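Local coordinates for methanol--corrinoid protein co-methyltransferase (Methanosarcina barkeri, PDB 2I2X), which catalyses transfer of the methyl group of methanol to the cob(I)amide carried by its partner protein MtaC, using a zinc site, in methanogenesis, at residues V163-G168 against A215-C220; L136-D141 against S193-L198; I199-S204 against Y258-V263; E84-Q89 against R123-D128. All blocks are in the same frame, centred on the assembly; numbering follows the deposited sequence.

The four contacts illustrate how chemistry in a TIM barrel changes with distance from the strand ends. Interactions 1 and 4 are buried, reach the same parallel sheet and share a potassium ion; interaction 1 is built of carboxylates and metals, interaction 4 mainly of backbone hydrogen bonds between neighbouring strands. Interactions 2 and 3 are only partly buried and use successive turns of helix 181-210, one receiving a loop through a water and an arginine, the other receiving the end of helix 240-259 through two alanines packed on a tryptophan. Interaction 1 touches all three others, whereas interactions 2 and 3 come no nearer to interaction 4 than about 5 Å between nearest atoms.

Interaction 1. Residues V163-G168 against A215-C220; sequences VESMGG and AGDTDC. With ZN (zinc ion), chain Q; K (potassium ion), chain S.
Two neighbouring strands of the TIM barrel, 160-163 and 213-216, release their chains side by side at the C-terminal end of the sheet, where the loops 163-168 and 215-220 share a zinc site. Glu164 has its CG beside the backbone N, anti to the carbonyl carbon, and a bend at the second torsion then swings the carboxylate toward Cys220. Its two oxygens serve two metals: OE1 binds the zinc ion at 2.1 Å and OE2 the potassium ion at 2.4 Å. Cys220, with SG anti to the backbone N, delivers that sulfur to the same zinc at 2.2 Å. Cys269 also binds the zinc, while Glu86 and Glu313 share the potassium. The Glu164 side chain lies about 5 Å (nearest atoms) from the bound corrinoid, consistent with zinc activating methanol here.

Farther from the metals, Asp217 accepts from both donors of Ser165. The serine OG occupies the crowded position between backbone N and carbonyl carbon (chi1 59°), so that hydroxyl and amide face the same carboxylate. Ser165 OG donates to Asp217 OD2 at 2.7 Å, and Ser165 N to Asp217 OD1 at 3.1 Å, nearly straight at 176°, each aspartate oxygen using its syn lone pair. The anti lone pair of Asp217 OD1 takes Thr218 N at 2.7 Å, and Arg253 adds a salt bridge, which would favour the charged form. A water joins the loops, donating to Ser165 O and Thr218 O.

Val163 packs on Phe146 and Phe150 of helix 143-155, Ser165 rests on Met196 and Ile199 of helix 181-210, and helix 240-259 supplies Arg253 to Asp217 and Asp219.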
loop_
_atom_site.group_PDB
_atom_site.type_symbol
_atom_site.label_atom_id
_atom_site.label_comp_id
_atom_site.label_asym_id
_atom_site.label_seq_id
_atom_site.Cartn_x
_atom_site.Cartn_y
_atom_site.Cartn_z
ATOM N N VAL A 163 -2.340 5.669 -24.285
ATOM C CA VAL A 163 -3.646 5.015 -24.282
ATOM C C VAL A 163 -3.353 3.550 -24.084
ATOM O O VAL A 163 -2.273 3.096 -24.424
ATOM C CB VAL A 163 -4.440 5.201 -25.639
ATOM C CG1 VAL A 163 -3.582 4.897 -26.836
ATOM C CG2 VAL A 163 -5.687 4.300 -25.678
ATOM N N GLU A 164 -4.307 2.820 -23.536
ATOM C CA GLU A 164 -4.259 1.366 -23.562
ATOM C C GLU A 164 -5.236 0.906 -24.641
ATOM O O GLU A 164 -6.426 0.760 -24.372
ATOM C CB GLU A 164 -4.711 0.796 -22.223
ATOM C CG GLU A 164 -4.310 1.650 -21.079
ATOM C CD GLU A 164 -3.939 0.849 -19.855
ATOM O OE1 GLU A 164 -4.110 -0.376 -19.847
ATOM O OE2 GLU A 164 -3.475 1.447 -18.867
ATOM N N SER A 165 -4.750 0.703 -25.857
ATOM C CA SER A 165 -5.668 0.508 -26.987
ATOM C C SER A 165 -6.187 -0.927 -27.169
ATOM O O SER A 165 -5.566 -1.874 -26.708
ATOM C CB SER A 165 -5.115 1.109 -28.277
ATOM O OG SER A 165 -3.876 0.554 -28.647
ATOM N N MET A 166 -7.334 -1.063 -27.832
ATOM C CA MET A 166 -8.102 -2.290 -27.842
ATOM C C MET A 166 -8.016 -3.112 -29.150
ATOM O O MET A 166 -8.711 -4.132 -29.307
ATOM C CB MET A 166 -9.571 -1.967 -27.567
ATOM C CG MET A 166 -9.912 -1.318 -26.236
ATOM S SD MET A 166 -11.708 -0.887 -26.166
ATOM C CE MET A 166 -11.929 0.210 -27.584
ATOM N N GLY A 167 -7.176 -2.697 -30.091
ATOM C CA GLY A 167 -7.027 -3.481 -31.332
ATOM C C GLY A 167 -6.832 -4.975 -31.084
ATOM O O GLY A 167 -5.905 -5.383 -30.383
ATOM N N GLY A 168 -7.708 -5.792 -31.649
ATOM C CA GLY A 168 -7.578 -7.244 -31.533
ATOM C C GLY A 168 -8.151 -7.835 -30.245
ATOM O O GLY A 168 -8.088 -9.054 -30.025
ATOM N N ALA A 215 3.995 9.290 -25.956
ATOM C CA ALA A 215 4.734 8.452 -25.035
ATOM C C ALA A 215 4.744 6.945 -25.367
ATOM O O ALA A 215 5.809 6.345 -25.470
ATOM C CB ALA A 215 4.298 8.721 -23.601
ATOM N N GLY A 216 3.571 6.338 -25.529
ATOM C CA GLY A 216 3.472 4.932 -25.928
ATOM C C GLY A 216 2.265 4.244 -25.312
ATOM O O GLY A 216 1.574 4.831 -24.478
ATOM N N ASP A 217 2.061 2.988 -25.707
ATOM C CA ASP A 217 0.843 2.174 -25.495
ATOM C C ASP A 217 1.218 0.971 -24.612
ATOM O O ASP A 217 2.289 0.954 -24.010
ATOM C CB ASP A 217 0.394 1.659 -26.877
ATOM C CG ASP A 217 -1.096 1.387 -26.975
ATOM O OD1 ASP A 217 -1.641 0.572 -26.207
ATOM O OD2 ASP A 217 -1.725 1.965 -27.881
ATOM N N THR A 218 0.364 -0.044 -24.561
ATOM C CA THR A 218 0.579 -1.245 -23.728
ATOM C C THR A 218 -0.363 -2.260 -24.228
ATOM O O THR A 218 -1.558 -1.962 -24.410
ATOM C CB THR A 218 -0.108 -1.145 -22.342
ATOM O OG1 THR A 218 0.219 0.058 -21.706
ATOM C CG2 THR A 218 0.257 -2.260 -21.464
ATOM N N ASP A 219 0.115 -3.490 -24.291
ATOM C CA ASP A 219 -0.795 -4.563 -24.583
ATOM C C ASP A 219 -1.679 -5.036 -23.440
ATOM O O ASP A 219 -2.024 -6.234 -23.394
ATOM C CB ASP A 219 -0.092 -5.747 -25.170
ATOM C CG ASP A 219 -0.999 -6.529 -26.069
ATOM O OD1 ASP A 219 -1.770 -5.884 -26.832
ATOM O OD2 ASP A 219 -0.954 -7.777 -25.999
ATOM N N CYS A 220 -2.055 -4.122 -22.544
ATOM C CA CYS A 220 -2.858 -4.454 -21.369
ATOM C C CYS A 220 -4.102 -5.275 -21.685
ATOM O O CYS A 220 -4.403 -6.256 -21.011
ATOM C CB CYS A 220 -3.319 -3.197 -20.667
ATOM S SG CYS A 220 -3.617 -3.509 -18.868
HETATM ZN ZN ZN Q . -3.185 -1.417 -18.244
HETATM K K K S . -4.081 0.772 -16.618
HETATM O O HOH W 1 -4.176 -2.574 -24.225
#

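Interaction 2. Residues L136-D141 against S193-L198; sequences LQLRGD and SIDMEL
A type I beta turn, Gln137 to Gly140, in the loop between strand 119-126 and helix 143-155 of the TIM barrel packs against one side of helix 181-210, with no direct hydrogen bond between the two segments. The loop enters through Leu136, whose carbonyl O is held by Asn458 ND2. Gln137 opens the turn, its O accepting from Gly140 N at 3.1 Å. Leu138 is the buried member: its CB is directed at the helix and the side chain crosses Asp195 obliquely, so that CD1 comes to 3.4 Å from Asp195 OD1. That carboxylate oxygen is not left to the methyl group alone, since Arg130 forms a salt bridge with it.

Arg139 follows on the exposed side. Its chain, extended from CG to NE, carries the guanidinium out to two helix residues one turn apart. Leu198 lies over one face, with CG 4.1 Å above the guanidinium plane and offset toward the rim, and Leu198 CD1 also touches the aliphatic Arg139 CG. Ile194 CG2 approaches Arg139 NH2 obliquely, at 4.0 Å. Arg139 NE makes a weak hydrogen bond to Asn458 O. Opposite charges nevertheless stay apart here, with Arg139 NE 5.4 Å from Asp195 OD1, and a water closes the interval. It lies at the guanidinium edge, in plane, accepting from Arg139 NH2 at 2.9 Å and donating to Asp195 OD1 at 2.7 Å.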
loop_
_atom_site.group_PDB
_atom_site.type_symbol
_atom_site.label_atom_id
_atom_site.label_comp_id
_atom_site.label_asym_id
_atom_site.label_seq_id
_atom_site.Cartn_x
_atom_site.Cartn_y
_atom_site.Cartn_z
ATOM N N LEU A 136 -16.626 -3.319 -31.153
ATOM C CA LEU A 136 -15.570 -2.365 -31.386
ATOM C C LEU A 136 -15.989 -1.512 -32.554
ATOM O O LEU A 136 -16.684 -1.984 -33.464
ATOM C CB LEU A 136 -14.245 -3.068 -31.685
ATOM C CG LEU A 136 -13.557 -3.848 -30.560
ATOM C CD1 LEU A 136 -12.259 -4.524 -31.037
ATOM C CD2 LEU A 136 -13.280 -2.956 -29.345
ATOM N N GLN A 137 -15.555 -0.262 -32.518
ATOM C CA GLN A 137 -15.796 0.702 -33.562
ATOM C C GLN A 137 -14.549 1.539 -33.736
ATOM O O GLN A 137 -14.542 2.758 -33.538
ATOM C CB GLN A 137 -16.982 1.565 -33.183
ATOM C CG GLN A 137 -18.298 0.804 -33.270
ATOM C CD GLN A 137 -19.476 1.734 -33.384
ATOM O OE1 GLN A 137 -20.123 1.798 -34.444
ATOM N NE2 GLN A 137 -19.754 2.501 -32.302
ATOM N N LEU A 138 -13.481 0.855 -34.119
ATOM C CA LEU A 138 -12.143 1.421 -34.087
ATOM C C LEU A 138 -11.952 2.557 -35.063
ATOM O O LEU A 138 -11.048 3.367 -34.890
ATOM C CB LEU A 138 -11.114 0.334 -34.345
ATOM C CG LEU A 138 -11.061 -0.860 -33.397
ATOM C CD1 LEU A 138 -9.892 -1.744 -33.805
ATOM C CD2 LEU A 138 -10.918 -0.423 -31.925
ATOM N N ARG A 139 -12.799 2.604 -36.089
ATOM C CA ARG A 139 -12.740 3.646 -37.116
ATOM C C ARG A 139 -14.059 4.404 -37.244
ATOM O O ARG A 139 -14.237 5.195 -38.151
ATOM C CB ARG A 139 -12.301 3.041 -38.450
ATOM C CG ARG A 139 -10.965 2.319 -38.309
ATOM C CD ARG A 139 -10.529 1.505 -39.515
ATOM N NE ARG A 139 -9.251 0.887 -39.189
ATOM C CZ ARG A 139 -8.244 0.726 -40.036
ATOM N NH1 ARG A 139 -8.366 1.101 -41.318
ATOM N NH2 ARG A 139 -7.108 0.179 -39.607
ATOM N N GLY A 140 -14.971 4.189 -36.310
ATOM C CA GLY A 140 -16.255 4.876 -36.319
ATOM C C GLY A 140 -16.310 6.368 -35.993
ATOM O O GLY A 140 -15.309 7.098 -36.098
ATOM N N ASP A 141 -17.515 6.790 -35.598
ATOM C CA ASP A 141 -17.859 8.179 -35.300
ATOM C C ASP A 141 -17.145 8.658 -34.064
ATOM O O ASP A 141 -16.990 9.861 -33.842
ATOM C CB ASP A 141 -19.363 8.314 -35.016
ATOM C CG ASP A 141 -20.227 7.819 -36.150
ATOM O OD1 ASP A 141 -19.867 8.085 -37.332
ATOM O OD2 ASP A 141 -21.273 7.174 -35.850
ATOM N N SER A 193 -1.268 -4.967 -34.300
ATOM C CA SER A 193 -0.267 -4.142 -34.977
ATOM C C SER A 193 -0.885 -3.153 -35.998
ATOM O O SER A 193 -0.456 -1.993 -36.116
ATOM C CB SER A 193 0.769 -5.050 -35.647
ATOM O OG SER A 193 1.623 -5.704 -34.685
ATOM N N ILE A 194 -1.907 -3.607 -36.716
ATOM C CA ILE A 194 -2.548 -2.771 -37.722
ATOM C C ILE A 194 -3.232 -1.556 -37.030
ATOM O O ILE A 194 -3.084 -0.413 -37.467
ATOM C CB ILE A 194 -3.546 -3.629 -38.620
ATOM C CG1 ILE A 194 -2.791 -4.579 -39.546
ATOM C CG2 ILE A 194 -4.468 -2.770 -39.439
ATOM C CD1 ILE A 194 -3.539 -5.869 -39.797
ATOM N N ASP A 195 -3.953 -1.802 -35.939
ATOM C CA ASP A 195 -4.652 -0.712 -35.254
ATOM C C ASP A 195 -3.645 0.237 -34.609
ATOM O O ASP A 195 -3.840 1.459 -34.630
ATOM C CB ASP A 195 -5.655 -1.239 -34.220
ATOM C CG ASP A 195 -6.450 -0.128 -33.548
ATOM O OD1 ASP A 195 -7.334 0.504 -34.193
ATOM O OD2 ASP A 195 -6.185 0.102 -32.341
ATOM N N MET A 196 -2.550 -0.331 -34.090
ATOM C CA MET A 196 -1.529 0.451 -33.435
ATOM C C MET A 196 -0.956 1.477 -34.397
ATOM O O MET A 196 -0.744 2.628 -34.027
ATOM C CB MET A 196 -0.410 -0.444 -32.921
ATOM C CG MET A 196 -0.729 -1.215 -31.678
ATOM S SD MET A 196 -0.768 -0.190 -30.208
ATOM C CE MET A 196 0.942 0.314 -30.051
ATOM N N GLU A 197 -0.707 1.071 -35.641
ATOM C CA GLU A 197 -0.181 2.028 -36.607
ATOM C C GLU A 197 -1.131 3.188 -36.968
ATOM O O GLU A 197 -0.674 4.302 -37.160
ATOM C CB GLU A 197 0.332 1.337 -37.852
ATOM C CG GLU A 197 0.956 2.334 -38.820
ATOM C CD GLU A 197 1.046 1.830 -40.231
ATOM O OE1 GLU A 197 1.796 2.462 -41.000
ATOM O OE2 GLU A 197 0.383 0.806 -40.559
ATOM N N LEU A 198 -2.433 2.925 -37.030
ATOM C CA LEU A 198 -3.424 3.962 -37.309
ATOM C C LEU A 198 -3.340 5.015 -36.222
ATOM O O LEU A 198 -2.988 6.177 -36.462
ATOM C CB LEU A 198 -4.837 3.367 -37.288
ATOM C CG LEU A 198 -6.062 3.913 -38.057
ATOM C CD1 LEU A 198 -7.304 3.820 -37.178
ATOM C CD2 LEU A 198 -5.922 5.328 -38.615
HETATM O O HOH W 2 -7.548 -0.345 -36.777
#

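Interaction 3. Residues I199-S204 against Y258-V263; sequences IWTDIS and YEAGAV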
loop_
_atom_site.group_PDB
_atom_site.type_symbol
_atom_site.label_atom_id
_atom_site.label_comp_id
_atom_site.label_asym_id
_atom_site.label_seq_id
_atom_site.Cartn_x
_atom_site.Cartn_y
_atom_site.Cartn_z
ATOM N N ILE A 199 -3.635 4.593 -35.002
ATOM C CA ILE A 199 -3.768 5.534 -33.893
ATOM C C ILE A 199 -2.477 6.279 -33.535
ATOM O O ILE A 199 -2.508 7.489 -33.280
ATOM C CB ILE A 199 -4.399 4.845 -32.680
ATOM C CG1 ILE A 199 -3.497 3.713 -32.181
ATOM C CG2 ILE A 199 -5.776 4.300 -33.072
ATOM C CD1 ILE A 199 -3.986 3.079 -30.923
ATOM N N TRP A 200 -1.342 5.582 -33.558
ATOM C CA TRP A 200 -0.093 6.229 -33.147
ATOM C C TRP A 200 0.458 7.251 -34.149
ATOM O O TRP A 200 1.171 8.174 -33.773
ATOM C CB TRP A 200 0.943 5.209 -32.638
ATOM C CG TRP A 200 0.532 4.772 -31.226
ATOM C CD1 TRP A 200 -0.117 3.606 -30.868
ATOM C CD2 TRP A 200 0.655 5.549 -30.023
ATOM N NE1 TRP A 200 -0.385 3.616 -29.518
ATOM C CE2 TRP A 200 0.077 4.793 -28.976
ATOM C CE3 TRP A 200 1.222 6.797 -29.727
ATOM C CZ2 TRP A 200 0.052 5.245 -27.648
ATOM C CZ3 TRP A 200 1.204 7.251 -28.391
ATOM C CH2 TRP A 200 0.621 6.474 -27.377
ATOM N N THR A 201 0.083 7.105 -35.422
ATOM C CA THR A 201 0.414 8.085 -36.421
ATOM C C THR A 201 -0.326 9.362 -36.096
ATOM O O THR A 201 0.254 10.441 -36.071
ATOM C CB THR A 201 0.010 7.562 -37.799
ATOM O OG1 THR A 201 0.798 6.390 -38.082
ATOM C CG2 THR A 201 0.211 8.648 -38.899
ATOM N N ASP A 202 -1.613 9.249 -35.833
ATOM C CA ASP A 202 -2.374 10.405 -35.455
ATOM C C ASP A 202 -1.952 10.977 -34.101
ATOM O O ASP A 202 -1.836 12.211 -33.981
ATOM C CB ASP A 202 -3.845 10.064 -35.439
ATOM C CG ASP A 202 -4.398 9.812 -36.819
ATOM O OD1 ASP A 202 -3.827 10.320 -37.827
ATOM O OD2 ASP A 202 -5.412 9.088 -36.891
ATOM N N ILE A 203 -1.707 10.109 -33.099
ATOM C CA ILE A 203 -1.325 10.597 -31.751
ATOM C C ILE A 203 -0.046 11.428 -31.806
ATOM O O ILE A 203 -0.001 12.522 -31.268
ATOM C CB ILE A 203 -1.230 9.496 -30.676
ATOM C CG1 ILE A 203 -2.630 8.960 -30.362
ATOM C CG2 ILE A 203 -0.629 10.074 -29.414
ATOM C CD1 ILE A 203 -2.700 7.495 -29.921
ATOM N N SER A 204 0.960 10.916 -32.504
ATOM C CA SER A 204 2.242 11.606 -32.678
ATOM C C SER A 204 2.124 12.965 -33.390
ATOM O O SER A 204 2.705 13.968 -32.956
ATOM C CB SER A 204 3.190 10.698 -33.433
ATOM O OG SER A 204 3.431 9.513 -32.682
ATOM N N TYR A 258 6.199 3.105 -31.402
ATOM C CA TYR A 258 7.498 3.776 -31.532
ATOM C C TYR A 258 7.872 3.903 -33.013
ATOM O O TYR A 258 8.306 4.970 -33.477
ATOM C CB TYR A 258 8.556 3.054 -30.652
ATOM C CG TYR A 258 7.986 2.926 -29.246
ATOM C CD1 TYR A 258 7.948 4.036 -28.371
ATOM C CD2 TYR A 258 7.346 1.758 -28.851
ATOM C CE1 TYR A 258 7.332 3.945 -27.123
ATOM C CE2 TYR A 258 6.736 1.665 -27.630
ATOM C CZ TYR A 258 6.732 2.750 -26.764
ATOM O OH TYR A 258 6.109 2.599 -25.537
ATOM N N GLU A 259 7.642 2.822 -33.759
ATOM C CA GLU A 259 7.797 2.839 -35.210
ATOM C C GLU A 259 7.000 3.993 -35.777
ATOM O O GLU A 259 7.454 4.676 -36.676
ATOM C CB GLU A 259 7.364 1.492 -35.804
ATOM C CG GLU A 259 8.440 0.446 -35.595
ATOM C CD GLU A 259 8.041 -0.970 -35.935
ATOM O OE1 GLU A 259 6.824 -1.284 -35.958
ATOM O OE2 GLU A 259 8.969 -1.787 -36.159
ATOM N N ALA A 260 5.830 4.245 -35.195
ATOM C CA ALA A 260 4.907 5.210 -35.758
ATOM C C ALA A 260 5.023 6.558 -35.104
ATOM O O ALA A 260 4.146 7.400 -35.254
ATOM C CB ALA A 260 3.466 4.697 -35.671
ATOM N N GLY A 261 6.074 6.761 -34.332
ATOM C CA GLY A 261 6.350 8.108 -33.881
ATOM C C GLY A 261 6.411 8.384 -32.405
ATOM O O GLY A 261 6.832 9.474 -32.045
ATOM N N ALA A 262 6.014 7.441 -31.545
ATOM C CA ALA A 262 6.177 7.647 -30.094
ATOM C C ALA A 262 7.652 7.541 -29.742
ATOM O O ALA A 262 8.401 6.957 -30.492
ATOM C CB ALA A 262 5.328 6.650 -29.254
ATOM N N VAL A 263 8.057 8.083 -28.592
ATOM C CA VAL A 263 9.465 8.202 -28.216
ATOM C C VAL A 263 9.680 7.683 -26.803
ATOM O O VAL A 263 10.820 7.635 -26.302
ATOM C CB VAL A 263 9.952 9.700 -28.300
ATOM C CG1 VAL A 263 9.880 10.235 -29.759
ATOM C CG2 VAL A 263 9.157 10.597 -27.360
#
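The backbones of helix segment 199-204 and of the chain leaving helix 240-259 come very close, with CA atoms of Thr201 and Ala260 5.4 Å apart and those of Ser204 and Gly261 5.5 Å apart. A Schellman motif ends helix 240-259: Ala262 N bonds to Ala257 O and Gly261 N to Tyr258 O, while Gly261 takes a positive phi of 122° as the C-prime residue. Having no side chain, Gly261 lets Ser204 OG come this close. The contact joins helices 181-210 and 240-259 of the TIM barrel, which lie in the connections after strands 160-163 and 213-216, each preceded there by a shorter helix.

Two alanines and Trp200 carry the packing. Ala260 CB points at the helix and sits against its flank, 4.0 Å from Trp200 CB, with Thr201 OG1 alongside. Thr201 OG1 has its own polar partner one turn back, the carbonyl O of Glu197. Trp200 CG is anti to the carbonyl carbon, and its indole meets Ala262 at the turn, CE3 obliquely 4.1 Å from Ala262 CB. Within its own helix, Ile203 CD1 lies 3.8 Å above the centre of one indole face. NE1 is hydrogen-bonded to Asp217 OD2, so the ring joins this contact to the Asp217 carboxylate that grips Ser165.

No hydrogen bond crosses the interface. Ser204 OG touches Gly261 C at 3.2 Å, and a further partner of the hydroxyl is Ser214 OG. Its proton, however, goes back: OG donates to Trp200 O at 2.8 Å, in the carbonyl plane with a C=O...donor angle of 159°, and Ser204 N shares that oxygen.

Interaction 4. Residues E84-Q89 against R123-D128; sequences ETEHVQ and RHTIGD. With K (potassium ion), chain S.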
loop_
_atom_site.group_PDB
_atom_site.type_symbol
_atom_site.label_atom_id
_atom_site.label_comp_id
_atom_site.label_asym_id
_atom_site.label_seq_id
_atom_site.Cartn_x
_atom_site.Cartn_y
_atom_site.Cartn_z
ATOM N N GLU A 84 0.454 10.103 -13.224
ATOM C CA GLU A 84 -0.282 9.588 -14.340
ATOM C C GLU A 84 -1.782 9.529 -14.043
ATOM O O GLU A 84 -2.219 8.797 -13.136
ATOM C CB GLU A 84 0.229 8.216 -14.807
ATOM C CG GLU A 84 -0.673 7.649 -15.947
ATOM C CD GLU A 84 -0.360 6.247 -16.394
ATOM O OE1 GLU A 84 0.493 5.566 -15.778
ATOM O OE2 GLU A 84 -0.993 5.811 -17.380
ATOM N N THR A 85 -2.559 10.261 -14.839
ATOM C CA THR A 85 -4.017 10.214 -14.779
ATOM C C THR A 85 -4.582 9.333 -15.888
ATOM O O THR A 85 -4.548 9.708 -17.064
ATOM C CB THR A 85 -4.635 11.636 -14.901
ATOM O OG1 THR A 85 -4.002 12.513 -13.954
ATOM C CG2 THR A 85 -6.118 11.621 -14.630
ATOM N N GLU A 86 -5.090 8.162 -15.518
ATOM C CA GLU A 86 -5.801 7.311 -16.460
ATOM C C GLU A 86 -7.231 7.731 -16.516
ATOM O O GLU A 86 -7.964 7.454 -15.598
ATOM C CB GLU A 86 -5.749 5.852 -16.037
ATOM C CG GLU A 86 -4.341 5.309 -16.067
ATOM C CD GLU A 86 -4.251 3.851 -15.733
ATOM O OE1 GLU A 86 -4.669 3.441 -14.626
ATOM O OE2 GLU A 86 -3.736 3.090 -16.583
ATOM N N HIS A 87 -7.643 8.358 -17.612
ATOM C CA HIS A 87 -9.032 8.798 -17.789
ATOM C C HIS A 87 -10.053 7.767 -17.327
ATOM O O HIS A 87 -9.984 6.627 -17.727
ATOM C CB HIS A 87 -9.286 9.175 -19.250
ATOM C CG HIS A 87 -8.683 10.485 -19.653
ATOM N ND1 HIS A 87 -9.145 11.220 -20.723
ATOM C CD2 HIS A 87 -7.668 11.211 -19.116
ATOM C CE1 HIS A 87 -8.434 12.329 -20.840
ATOM N NE2 HIS A 87 -7.530 12.347 -19.880
ATOM N N VAL A 88 -10.963 8.156 -16.436
ATOM C CA VAL A 88 -12.272 7.488 -16.361
ATOM C C VAL A 88 -12.977 7.775 -17.693
ATOM O O VAL A 88 -12.692 8.787 -18.343
ATOM C CB VAL A 88 -13.165 7.991 -15.187
ATOM C CG1 VAL A 88 -12.537 7.671 -13.844
ATOM C CG2 VAL A 88 -13.461 9.464 -15.327
ATOM N N GLN A 89 -13.903 6.913 -18.096
ATOM C CA GLN A 89 -14.440 6.965 -19.472
ATOM C C GLN A 89 -15.005 8.342 -19.799
ATOM O O GLN A 89 -14.833 8.849 -20.926
ATOM C CB GLN A 89 -15.476 5.860 -19.714
ATOM C CG GLN A 89 -16.725 5.935 -18.804
ATOM C CD GLN A 89 -17.758 6.995 -19.260
ATOM O OE1 GLN A 89 -17.777 7.434 -20.433
ATOM N NE2 GLN A 89 -18.611 7.418 -18.323
ATOM N N ARG A 123 1.297 12.820 -17.010
ATOM C CA ARG A 123 0.918 11.927 -18.061
ATOM C C ARG A 123 -0.568 11.724 -17.982
ATOM O O ARG A 123 -1.096 11.422 -16.900
ATOM C CB ARG A 123 1.600 10.608 -17.864
ATOM C CG ARG A 123 1.150 9.527 -18.813
ATOM C CD ARG A 123 1.887 8.290 -18.378
ATOM N NE ARG A 123 2.342 7.535 -19.497
ATOM C CZ ARG A 123 3.512 6.931 -19.578
ATOM N NH1 ARG A 123 4.395 6.967 -18.595
ATOM N NH2 ARG A 123 3.784 6.271 -20.688
ATOM N N HIS A 124 -1.230 11.908 -19.125
ATOM C CA HIS A 124 -2.627 11.605 -19.275
ATOM C C HIS A 124 -2.738 10.447 -20.222
ATOM O O HIS A 124 -2.141 10.457 -21.296
ATOM C CB HIS A 124 -3.386 12.806 -19.840
ATOM C CG HIS A 124 -4.164 13.558 -18.809
ATOM N ND1 HIS A 124 -3.641 13.890 -17.571
ATOM C CD2 HIS A 124 -5.433 14.019 -18.816
ATOM C CE1 HIS A 124 -4.553 14.542 -16.874
ATOM N NE2 HIS A 124 -5.654 14.615 -17.598
ATOM N N THR A 125 -3.505 9.450 -19.803
ATOM C CA THR A 125 -3.789 8.261 -20.579
ATOM C C THR A 125 -5.278 8.295 -20.961
ATOM O O THR A 125 -6.167 8.013 -20.129
ATOM C CB THR A 125 -3.479 7.009 -19.739
ATOM O OG1 THR A 125 -2.100 7.020 -19.398
ATOM C CG2 THR A 125 -3.827 5.693 -20.492
ATOM N N ILE A 126 -5.537 8.657 -22.226
ATOM C CA ILE A 126 -6.876 8.761 -22.766
ATOM C C ILE A 126 -7.483 7.364 -22.711
ATOM O O ILE A 126 -6.769 6.363 -22.810
ATOM C CB ILE A 126 -6.796 9.351 -24.206
ATOM C CG1 ILE A 126 -6.608 10.879 -24.162
ATOM C CG2 ILE A 126 -8.067 9.055 -25.069
ATOM C CD1 ILE A 126 -5.501 11.394 -23.254
ATOM N N GLY A 127 -8.787 7.281 -22.484
ATOM C CA GLY A 127 -9.489 6.008 -22.661
ATOM C C GLY A 127 -9.753 5.601 -24.118
ATOM O O GLY A 127 -10.119 6.435 -24.951
ATOM N N ASP A 128 -9.573 4.319 -24.439
ATOM C CA ASP A 128 -9.932 3.851 -25.777
ATOM C C ASP A 128 -11.425 3.740 -25.838
ATOM O O ASP A 128 -11.998 2.713 -25.503
ATOM C CB ASP A 128 -9.273 2.524 -26.177
ATOM C CG ASP A 128 -9.245 2.329 -27.714
ATOM O OD1 ASP A 128 -10.093 2.956 -28.393
ATOM O OD2 ASP A 128 -8.398 1.553 -28.230
HETATM K K K S . -4.081 0.772 -16.618
#
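The His87 ring carries Ile126 over one face, the Ile126 CA lying 4.1 Å from the ring centroid in a CH-pi contact, and its strongest polar partner is Ser92. The His124 ring lies close by in an oblique pairing, its plane 89° from that of His87 and the centroids 4.9 Å apart. It has Thr85 O over one face and lies beside the Thr85 side chain, CE1 being 3.5 Å from Thr85 CB. The rings sit where two adjacent parallel strands of the TIM barrel, 80-86 and 119-126, run side by side, His87 just beyond the first; a beta-alpha-beta crossover through helix 95-116 connects the strands.

Three backbone bonds set the register. Thr85 N donates to Arg123 O at 2.8 Å, nearly along the C=O axis; Thr125 N returns to Thr85 O at 2.9 Å from above the carbonyl plane; His87 N reaches Thr125 O at 2.9 Å.

On the face bearing Glu84, Arg123, Glu86 and Thr125 the chemistry is charged. Glu84, its chain extended with CG anti to the backbone N, runs alongside the aliphatic part of Arg123, whose guanidinium is salt-bridged to Glu42 instead. Thr125 OG1 donates at 2.6 Å to the anti lone pair of Glu84 OE2, an oxygen also paired with Lys267. Glu86 is likewise extended beyond CG, and Glu86 OE2, hydrogen-bonded to Lys267, binds the potassium ion at 2.3 Å.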